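Local coordinates for high-affinity zinc uptake system protein znuA (Streptococcus suis, PDB 3MFQ), which binds zinc and probably serves as the metal-capturing, solute-binding component of an ABC transporter that brings metal ions into the cell, at residues P7-T12 with L58-G63; V11-L16 with L32-G37; A215-S220 with E242-E247. All coordinates share one frame; numbering follows the deposited sequence.

Interaction 1. Residues P7-T12 with L58-G63; sequences PRVAVT and LVLYHG
Arg-8 opens the pairing with its backbone: its O takes the N-H of Leu-58 in the carbonyl plane, at 3.1 Å from Leu-58 N, while its side chain leads away from strand 58-61 to a salt bridge with Asp-31 of strand 29-32. Val-9 follows, its CA-H facing Leu-58 O. Its CG1 lies anti to the backbone N, so both methyls rest alongside Leu-58, with CG2 3.7 Å from Leu-58 CB. The two side chains run the same way, and both touch Leu-123 of helix 109-123. Ala-10 turns to the other face of the sheet, where its CB meets Val-59 CG2 at 3.8 Å. Its N gives a weak, bent bond to Leu-58 O, but its O is held well: Leu-60 N comes in nearly along the C=O axis at 3.0 Å, the N-H almost straight at 173°. This alternation is that of parallel strands in register, and 8-11 is an inner strand of the four-stranded parallel sheet, flanked by 29-32 and 58-61, that forms the core of the N-terminal lobe. Val-11 pairs with Leu-60 on the face carrying Val-9, against helix 14-24. The two chains draw apart gradually, and by Thr-12 the backbone bond is weak, Thr-12 N to Leu-60 O at 3.5 Å. The threonine side chain crosses Tyr-61 obliquely, CG2 3.6 Å from Tyr-61 CB, OG1 hydrogen-bonded to Glu-67.

Interaction 2. Residues V11-L16 with L32-G37; sequences VTTSFL and LLIPAG
Two backbone hydrogen bonds join these segments, both given by 32-37 to consecutive carbonyls of 11-16. Leu-33 N reaches Val-11 O at 2.7 Å, nearly along the C=O axis, and Ile-34 N reaches Thr-12 O, also at 2.7 Å, in the carbonyl plane. Val-11 O is met a second time by the CA-H of Leu-32, 3.1 Å from CA to O. Water makes a third link: it accepts from Ser-14 N at 2.9 Å and donates to Ile-34 O at 3.1 Å, bridging the first turn of helix 14-24 to the loop where the chains have parted.

Side-chain packing is led by Leu-32. With CG anti to the backbone N (chi1 177°), its CD1 lies against the carbonyl oxygens of Val-11 and Thr-12 and also meets Val-11 CG2 at 3.7 Å, the two side chains crossing at about a right angle. Farther along, Ala-36 CB sits 4.0 Å from Ser-14 CB.

Thr-13 is the N-cap residue, its OG1 accepting from Phe-15 N; the bond is weak and the position of OG1 less certain. Ser-14 OG accepts from Leu-256 N, and Gly-37 N bonds to Ser-255 OG, tying both segments to the chain just after the zinc ligand Asp-254.

Strand 8-11, helix 14-24 and strand 29-32 make a beta-alpha-beta unit, and the contact lies at the C-terminal edge of its parallel strands, where 32-37 leads on toward the zinc ligand His-41.

Interaction 3. Residues A215-S220 with E242-E247; sequences AIFTES and EVVTGE
Glu-242 O is the best-held polar atom between these strands, with one hydrogen bond and one CA-H contact, both from strand 215-217. Ile-216 N donates to it at 2.8 Å, the donor almost along the C=O axis (176°), and the CA-H of Ala-215 adds a softer contact, 3.2 Å from CA to O. One step on, the direction of giving reverses: Val-244 N donates to Ile-216 O at 3.0 Å, again nearly along the carbonyl axis. Ile-216 thus both gives and receives, and the parallel strands are fixed with Ala-215 beside Glu-242 and Phe-217 beside Val-244, twisted by 30°.

Side chains pack in layers on the two faces. On one, Ile-216 has CG1 in the crowded position between N and carbonyl carbon (chi1 60°) and an extended end, which brings CD1 obliquely across to Val-243 CG2 at 3.6 Å; Met-227 and Leu-230 of helix 225-235 cover this isoleucine. On the other, Val-244 lies alongside Phe-217, its CG2 over one face of the ring, displaced toward the rim. Helix 266-281 covers the sheet face carrying these two, touching Phe-217 through Leu-276 and Val-244 through Tyr-280.

Beyond the strands, Thr-218 still points to its neighbour. Its CB comes 3.2 Å from Val-244 O, and its OG1 rests 3.5 Å from Thr-245 CB as the two threonines cross obliquely. Glu-219 turns away, and its OE2 bonds to Thr-222 OG1 and to ND1 of the zinc ligand His-170; Glu-219 is thus a second-shell carboxylate that probably orients the imidazole and makes it more electron-rich.

Strand 215-217, helix 225-235 and strand 242-244 form a beta-alpha-beta crossover of the C-terminal lobe, whose first strand runs out toward the metal site.

Interactions 1 and 2 meet at the C-terminal end of strand 8-11, sharing Val-11 and Thr-12; their centres are 9 Å apart, and Leu-16 of interaction 2 packs against the backbone of Leu-60 and Tyr-61. Interaction 3 belongs to the other lobe, its centre 32 Å from that of interaction 1, and the two lie on opposite sides of the chain's centre. Interaction 2 lies between, its centre 23 Å from that of interaction 3; their nearest atoms, about 4 Å apart, do not touch. Zinc, held by His-41, His-104, His-170 and Asp-254, lies about 10 Å from the side chains of His-62 and Thr-13 and about 13 Å from that of Phe-217, consistent with this family's interlobe site.

Interaction 1. Residues P7-T12 with L58-G63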
loop_
_atom_site.group_PDB
_atom_site.type_symbol
_atom_site.label_atom_id
_atom_site.label_comp_id
_atom_site.label_asym_id
_atom_site.label_seq_id
_atom_site.Cartn_x
_atom_site.Cartn_y
_atom_site.Cartn_z
ATOM N N PRO A 7 18.902 -5.732 -18.848
ATOM C CA PRO A 7 19.037 -6.069 -17.428
ATOM C C PRO A 7 17.735 -6.613 -16.856
ATOM O O PRO A 7 16.653 -6.151 -17.220
ATOM C CB PRO A 7 19.375 -4.723 -16.782
ATOM C CG PRO A 7 20.002 -3.938 -17.861
ATOM C CD PRO A 7 19.313 -4.348 -19.126
ATOM N N ARG A 8 17.845 -7.595 -15.968
ATOM C CA ARG A 8 16.675 -8.209 -15.358
ATOM C C ARG A 8 16.547 -7.777 -13.902
ATOM O O ARG A 8 17.419 -8.038 -13.078
ATOM C CB ARG A 8 16.748 -9.736 -15.471
ATOM C CG ARG A 8 15.491 -10.475 -15.023
ATOM C CD ARG A 8 15.324 -11.794 -15.758
ATOM N NE ARG A 8 15.331 -11.600 -17.205
ATOM C CZ ARG A 8 14.287 -11.169 -17.908
ATOM N NH1 ARG A 8 13.146 -10.882 -17.296
ATOM N NH2 ARG A 8 14.384 -11.021 -19.222
ATOM N N VAL A 9 15.440 -7.115 -13.592
ATOM C CA VAL A 9 15.185 -6.619 -12.247
ATOM C C VAL A 9 13.925 -7.242 -11.666
ATOM O O VAL A 9 12.830 -6.849 -12.025
ATOM C CB VAL A 9 15.038 -5.084 -12.254
ATOM C CG1 VAL A 9 14.690 -4.615 -10.896
ATOM C CG2 VAL A 9 16.292 -4.441 -12.790
ATOM N N ALA A 10 14.099 -8.166 -10.727
ATOM C CA ALA A 10 12.992 -8.851 -10.087
ATOM C C ALA A 10 12.268 -7.894 -9.141
ATOM O O ALA A 10 12.881 -7.064 -8.472
ATOM C CB ALA A 10 13.493 -10.060 -9.364
ATOM N N VAL A 11 10.948 -7.988 -9.121
ATOM C CA VAL A 11 10.162 -6.999 -8.419
ATOM C C VAL A 11 9.002 -7.677 -7.701
ATOM O O VAL A 11 8.233 -8.424 -8.301
ATOM C CB VAL A 11 9.685 -5.874 -9.381
ATOM C CG1 VAL A 11 10.781 -5.512 -10.402
ATOM C CG2 VAL A 11 8.397 -6.274 -10.086
ATOM N N THR A 12 8.905 -7.429 -6.400
ATOM C CA THR A 12 7.975 -8.164 -5.552
ATOM C C THR A 12 6.515 -7.831 -5.836
ATOM O O THR A 12 5.721 -8.717 -6.145
ATOM C CB THR A 12 8.278 -7.953 -4.051
ATOM O OG1 THR A 12 8.449 -6.556 -3.786
ATOM C CG2 THR A 12 9.551 -8.689 -3.665
ATOM N N LEU A 58 19.130 -7.421 -10.546
ATOM C CA LEU A 58 18.758 -6.521 -9.462
ATOM C C LEU A 58 17.414 -6.947 -8.894
ATOM O O LEU A 58 16.478 -7.218 -9.640
ATOM C CB LEU A 58 18.670 -5.077 -9.968
ATOM C CG LEU A 58 18.086 -4.033 -9.012
ATOM C CD1 LEU A 58 18.973 -3.871 -7.790
ATOM C CD2 LEU A 58 17.892 -2.696 -9.712
ATOM N N VAL A 59 17.321 -7.010 -7.572
ATOM C CA VAL A 59 16.059 -7.343 -6.922
ATOM C C VAL A 59 15.594 -6.186 -6.040
ATOM O O VAL A 59 16.344 -5.710 -5.191
ATOM C CB VAL A 59 16.175 -8.632 -6.081
ATOM C CG1 VAL A 59 14.895 -8.876 -5.293
ATOM C CG2 VAL A 59 16.493 -9.824 -6.973
ATOM N N LEU A 60 14.361 -5.733 -6.249
ATOM C CA LEU A 60 13.814 -4.620 -5.475
ATOM C C LEU A 60 12.564 -5.026 -4.699
ATOM O O LEU A 60 11.682 -5.701 -5.235
ATOM C CB LEU A 60 13.500 -3.431 -6.384
ATOM C CG LEU A 60 14.693 -2.612 -6.876
ATOM C CD1 LEU A 60 14.261 -1.625 -7.946
ATOM C CD2 LEU A 60 15.360 -1.893 -5.713
ATOM N N TYR A 61 12.496 -4.610 -3.436
ATOM C CA TYR A 61 11.346 -4.914 -2.591
ATOM C C TYR A 61 11.085 -3.810 -1.570
ATOM O O TYR A 61 11.924 -2.934 -1.358
ATOM C CB TYR A 61 11.531 -6.260 -1.886
ATOM C CG TYR A 61 12.627 -6.272 -0.843
ATOM C CD1 TYR A 61 13.964 -6.186 -1.210
ATOM C CD2 TYR A 61 12.326 -6.381 0.508
ATOM C CE1 TYR A 61 14.968 -6.201 -0.259
ATOM C CE2 TYR A 61 13.324 -6.398 1.465
ATOM C CZ TYR A 61 14.642 -6.307 1.077
ATOM O OH TYR A 61 15.636 -6.322 2.030
ATOM N N HIS A 62 9.914 -3.860 -0.943
ATOM C CA HIS A 62 9.517 -2.863 0.045
ATOM C C HIS A 62 10.370 -2.950 1.302
ATOM O O HIS A 62 11.080 -2.009 1.653
ATOM C CB HIS A 62 8.048 -3.051 0.425
ATOM C CG HIS A 62 7.092 -2.807 -0.698
ATOM N ND1 HIS A 62 7.188 -3.454 -1.911
ATOM C CD2 HIS A 62 6.009 -1.999 -0.789
ATOM C CE1 HIS A 62 6.214 -3.045 -2.704
ATOM N NE2 HIS A 62 5.483 -2.164 -2.045
ATOM N N GLY A 63 10.292 -4.089 1.979
ATOM C CA GLY A 63 10.949 -4.260 3.260
ATOM C C GLY A 63 9.938 -4.153 4.383
ATOM O O GLY A 63 8.740 -4.340 4.163
#

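Interaction 2. Residues V11-L16 with L32-G37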
loop_
_atom_site.group_PDB
_atom_site.type_symbol
_atom_site.label_atom_id
_atom_site.label_comp_id
_atom_site.label_asym_id
_atom_site.label_seq_id
_atom_site.Cartn_x
_atom_site.Cartn_y
_atom_site.Cartn_z
ATOM N N VAL A 11 10.948 -7.988 -9.121
ATOM C CA VAL A 11 10.162 -6.999 -8.419
ATOM C C VAL A 11 9.002 -7.677 -7.701
ATOM O O VAL A 11 8.233 -8.424 -8.301
ATOM C CB VAL A 11 9.685 -5.874 -9.381
ATOM C CG1 VAL A 11 10.781 -5.512 -10.402
ATOM C CG2 VAL A 11 8.397 -6.274 -10.086
ATOM N N THR A 12 8.905 -7.429 -6.400
ATOM C CA THR A 12 7.975 -8.164 -5.552
ATOM C C THR A 12 6.515 -7.831 -5.836
ATOM O O THR A 12 5.721 -8.717 -6.145
ATOM C CB THR A 12 8.278 -7.953 -4.051
ATOM O OG1 THR A 12 8.449 -6.556 -3.786
ATOM C CG2 THR A 12 9.551 -8.689 -3.665
ATOM N N THR A 13 6.162 -6.555 -5.742
ATOM C CA THR A 13 4.766 -6.157 -5.866
ATOM C C THR A 13 4.511 -5.278 -7.078
ATOM O O THR A 13 5.435 -4.707 -7.655
ATOM C CB THR A 13 4.300 -5.392 -4.629
ATOM O OG1 THR A 13 4.736 -4.032 -4.725
ATOM C CG2 THR A 13 4.869 -6.026 -3.368
ATOM N N SER A 14 3.240 -5.166 -7.447
ATOM C CA SER A 14 2.833 -4.322 -8.558
ATOM C C SER A 14 3.241 -2.875 -8.324
ATOM O O SER A 14 3.401 -2.107 -9.271
ATOM C CB SER A 14 1.322 -4.411 -8.756
ATOM O OG SER A 14 0.645 -4.118 -7.547
ATOM N N PHE A 15 3.398 -2.501 -7.058
ATOM C CA PHE A 15 3.853 -1.158 -6.722
ATOM C C PHE A 15 5.173 -0.900 -7.402
ATOM O O PHE A 15 5.322 0.036 -8.184
ATOM C CB PHE A 15 4.060 -1.012 -5.219
ATOM C CG PHE A 15 2.799 -1.036 -4.434
ATOM C CD1 PHE A 15 2.009 0.092 -4.343
ATOM C CD2 PHE A 15 2.402 -2.186 -3.780
ATOM C CE1 PHE A 15 0.844 0.072 -3.617
ATOM C CE2 PHE A 15 1.238 -2.213 -3.052
ATOM C CZ PHE A 15 0.456 -1.083 -2.970
ATOM N N LEU A 16 6.142 -1.743 -7.082
ATOM C CA LEU A 16 7.472 -1.593 -7.623
ATOM C C LEU A 16 7.413 -1.737 -9.138
ATOM O O LEU A 16 8.012 -0.938 -9.863
ATOM C CB LEU A 16 8.417 -2.601 -6.971
ATOM C CG LEU A 16 8.298 -2.550 -5.442
ATOM C CD1 LEU A 16 9.323 -3.446 -4.769
ATOM C CD2 LEU A 16 8.419 -1.118 -4.937
ATOM N N LEU A 32 7.973 -9.385 -12.190
ATOM C CA LEU A 32 7.038 -9.274 -11.083
ATOM C C LEU A 32 6.796 -10.635 -10.452
ATOM O O LEU A 32 6.461 -11.598 -11.141
ATOM C CB LEU A 32 5.717 -8.664 -11.545
ATOM C CG LEU A 32 4.643 -8.588 -10.459
ATOM C CD1 LEU A 32 5.187 -7.911 -9.212
ATOM C CD2 LEU A 32 3.410 -7.865 -10.969
ATOM N N LEU A 33 6.970 -10.708 -9.138
ATOM C CA LEU A 33 6.807 -11.962 -8.418
ATOM C C LEU A 33 5.379 -12.124 -7.919
ATOM O O LEU A 33 4.708 -13.108 -8.228
ATOM C CB LEU A 33 7.779 -12.030 -7.243
ATOM C CG LEU A 33 9.218 -11.635 -7.572
ATOM C CD1 LEU A 33 10.138 -12.052 -6.441
ATOM C CD2 LEU A 33 9.662 -12.264 -8.878
ATOM N N ILE A 34 4.921 -11.147 -7.144
ATOM C CA ILE A 34 3.577 -11.176 -6.584
ATOM C C ILE A 34 2.586 -10.486 -7.519
ATOM O O ILE A 34 2.622 -9.266 -7.679
ATOM C CB ILE A 34 3.536 -10.505 -5.198
ATOM C CG1 ILE A 34 4.640 -11.073 -4.303
ATOM C CG2 ILE A 34 2.168 -10.679 -4.560
ATOM C CD1 ILE A 34 4.686 -10.468 -2.922
ATOM N N PRO A 35 1.700 -11.273 -8.144
ATOM C CA PRO A 35 0.708 -10.766 -9.099
ATOM C C PRO A 35 -0.246 -9.768 -8.455
ATOM O O PRO A 35 -0.690 -9.984 -7.328
ATOM C CB PRO A 35 -0.059 -12.026 -9.509
ATOM C CG PRO A 35 0.867 -13.154 -9.210
ATOM C CD PRO A 35 1.612 -12.734 -7.986
ATOM N N ALA A 36 -0.555 -8.691 -9.169
ATOM C CA ALA A 36 -1.505 -7.702 -8.679
ATOM C C ALA A 36 -2.780 -8.391 -8.221
ATOM O O ALA A 36 -3.300 -9.270 -8.905
ATOM C CB ALA A 36 -1.816 -6.688 -9.766
ATOM N N GLY A 37 -3.275 -7.997 -7.055
ATOM C CA GLY A 37 -4.482 -8.587 -6.511
ATOM C C GLY A 37 -4.182 -9.597 -5.425
ATOM O O GLY A 37 -5.079 -10.006 -4.689
HETATM O O HOH W 1 0.982 -6.832 -6.746
#

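Interaction 3. Residues A215-S220 with E242-E247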
loop_
_atom_site.group_PDB
_atom_site.type_symbol
_atom_site.label_atom_id
_atom_site.label_comp_id
_atom_site.label_asym_id
_atom_site.label_seq_id
_atom_site.Cartn_x
_atom_site.Cartn_y
_atom_site.Cartn_z
ATOM N N ALA A 215 -20.172 4.671 6.850
ATOM C CA ALA A 215 -19.510 4.013 5.728
ATOM C C ALA A 215 -18.207 3.328 6.133
ATOM O O ALA A 215 -17.271 3.976 6.601
ATOM C CB ALA A 215 -19.262 5.005 4.603
ATOM N N ILE A 216 -18.160 2.012 5.956
ATOM C CA ILE A 216 -16.937 1.251 6.174
ATOM C C ILE A 216 -16.422 0.758 4.828
ATOM O O ILE A 216 -17.205 0.418 3.943
ATOM C CB ILE A 216 -17.166 0.065 7.132
ATOM C CG1 ILE A 216 -18.211 -0.895 6.560
ATOM C CG2 ILE A 216 -17.598 0.566 8.499
ATOM C CD1 ILE A 216 -18.534 -2.050 7.478
ATOM N N PHE A 217 -15.106 0.731 4.668
ATOM C CA PHE A 217 -14.524 0.471 3.357
ATOM C C PHE A 217 -14.061 -0.962 3.131
ATOM O O PHE A 217 -13.830 -1.717 4.075
ATOM C CB PHE A 217 -13.394 1.455 3.066
ATOM C CG PHE A 217 -13.874 2.828 2.707
ATOM C CD1 PHE A 217 -14.237 3.729 3.693
ATOM C CD2 PHE A 217 -13.974 3.216 1.382
ATOM C CE1 PHE A 217 -14.684 4.995 3.364
ATOM C CE2 PHE A 217 -14.421 4.481 1.046
ATOM C CZ PHE A 217 -14.776 5.371 2.039
ATOM N N THR A 218 -13.931 -1.311 1.855
ATOM C CA THR A 218 -13.543 -2.649 1.429
ATOM C C THR A 218 -12.289 -2.581 0.562
ATOM O O THR A 218 -12.100 -1.625 -0.190
ATOM C CB THR A 218 -14.683 -3.321 0.638
ATOM O OG1 THR A 218 -15.670 -3.816 1.551
ATOM C CG2 THR A 218 -14.158 -4.477 -0.195
ATOM N N GLU A 219 -11.428 -3.588 0.675
ATOM C CA GLU A 219 -10.182 -3.619 -0.085
ATOM C C GLU A 219 -10.101 -4.856 -0.975
ATOM O O GLU A 219 -10.730 -5.876 -0.698
ATOM C CB GLU A 219 -8.980 -3.564 0.855
ATOM C CG GLU A 219 -8.838 -4.790 1.730
ATOM C CD GLU A 219 -7.833 -4.598 2.843
ATOM O OE1 GLU A 219 -7.253 -3.497 2.934
ATOM O OE2 GLU A 219 -7.626 -5.547 3.628
ATOM N N SER A 220 -9.309 -4.754 -2.039
ATOM C CA SER A 220 -9.237 -5.789 -3.068
ATOM C C SER A 220 -8.447 -7.031 -2.657
ATOM O O SER A 220 -8.616 -8.097 -3.249
ATOM C CB SER A 220 -8.638 -5.210 -4.353
ATOM O OG SER A 220 -7.301 -4.788 -4.143
ATOM N N GLU A 242 -23.325 1.890 5.936
ATOM C CA GLU A 242 -22.957 1.369 4.621
ATOM C C GLU A 242 -21.615 0.704 4.332
ATOM O O GLU A 242 -20.582 1.163 4.817
ATOM C CB GLU A 242 -23.255 2.444 3.566
ATOM C CG GLU A 242 -23.138 1.980 2.119
ATOM C CD GLU A 242 -23.471 3.068 1.119
ATOM O OE1 GLU A 242 -23.862 4.174 1.547
ATOM O OE2 GLU A 242 -23.340 2.809 -0.096
ATOM N N VAL A 243 -21.633 -0.392 3.576
ATOM C CA VAL A 243 -20.404 -1.076 3.184
ATOM C C VAL A 243 -20.025 -0.758 1.741
ATOM O O VAL A 243 -20.678 -1.219 0.805
ATOM C CB VAL A 243 -20.518 -2.604 3.355
ATOM C CG1 VAL A 243 -19.258 -3.285 2.835
ATOM C CG2 VAL A 243 -20.755 -2.967 4.807
ATOM N N VAL A 244 -18.965 0.025 1.569
ATOM C CA VAL A 244 -18.507 0.404 0.238
ATOM C C VAL A 244 -17.710 -0.726 -0.393
ATOM O O VAL A 244 -16.496 -0.823 -0.206
ATOM C CB VAL A 244 -17.626 1.662 0.275
ATOM C CG1 VAL A 244 -17.189 2.044 -1.129
ATOM C CG2 VAL A 244 -18.369 2.810 0.937
ATOM N N THR A 245 -18.394 -1.587 -1.136
ATOM C CA THR A 245 -17.739 -2.711 -1.789
ATOM C C THR A 245 -18.193 -2.818 -3.236
ATOM O O THR A 245 -17.371 -2.963 -4.137
ATOM C CB THR A 245 -18.004 -4.034 -1.044
ATOM O OG1 THR A 245 -17.396 -5.120 -1.755
ATOM C CG2 THR A 245 -19.495 -4.284 -0.910
ATOM N N GLY A 246 -19.504 -2.732 -3.447
ATOM C CA GLY A 246 -20.092 -2.781 -4.774
ATOM C C GLY A 246 -19.227 -3.412 -5.847
ATOM O O GLY A 246 -18.674 -4.498 -5.666
ATOM N N GLU A 247 -19.111 -2.723 -6.976
ATOM C CA GLU A 247 -18.318 -3.214 -8.093
ATOM C C GLU A 247 -17.383 -2.120 -8.583
ATOM O O GLU A 247 -17.827 -1.074 -9.052
ATOM C CB GLU A 247 -19.233 -3.685 -9.219
ATOM C CG GLU A 247 -20.249 -4.720 -8.777
ATOM C CD GLU A 247 -21.296 -4.991 -9.833
ATOM O OE1 GLU A 247 -20.992 -4.812 -11.032
ATOM O OE2 GLU A 247 -22.422 -5.382 -9.465
#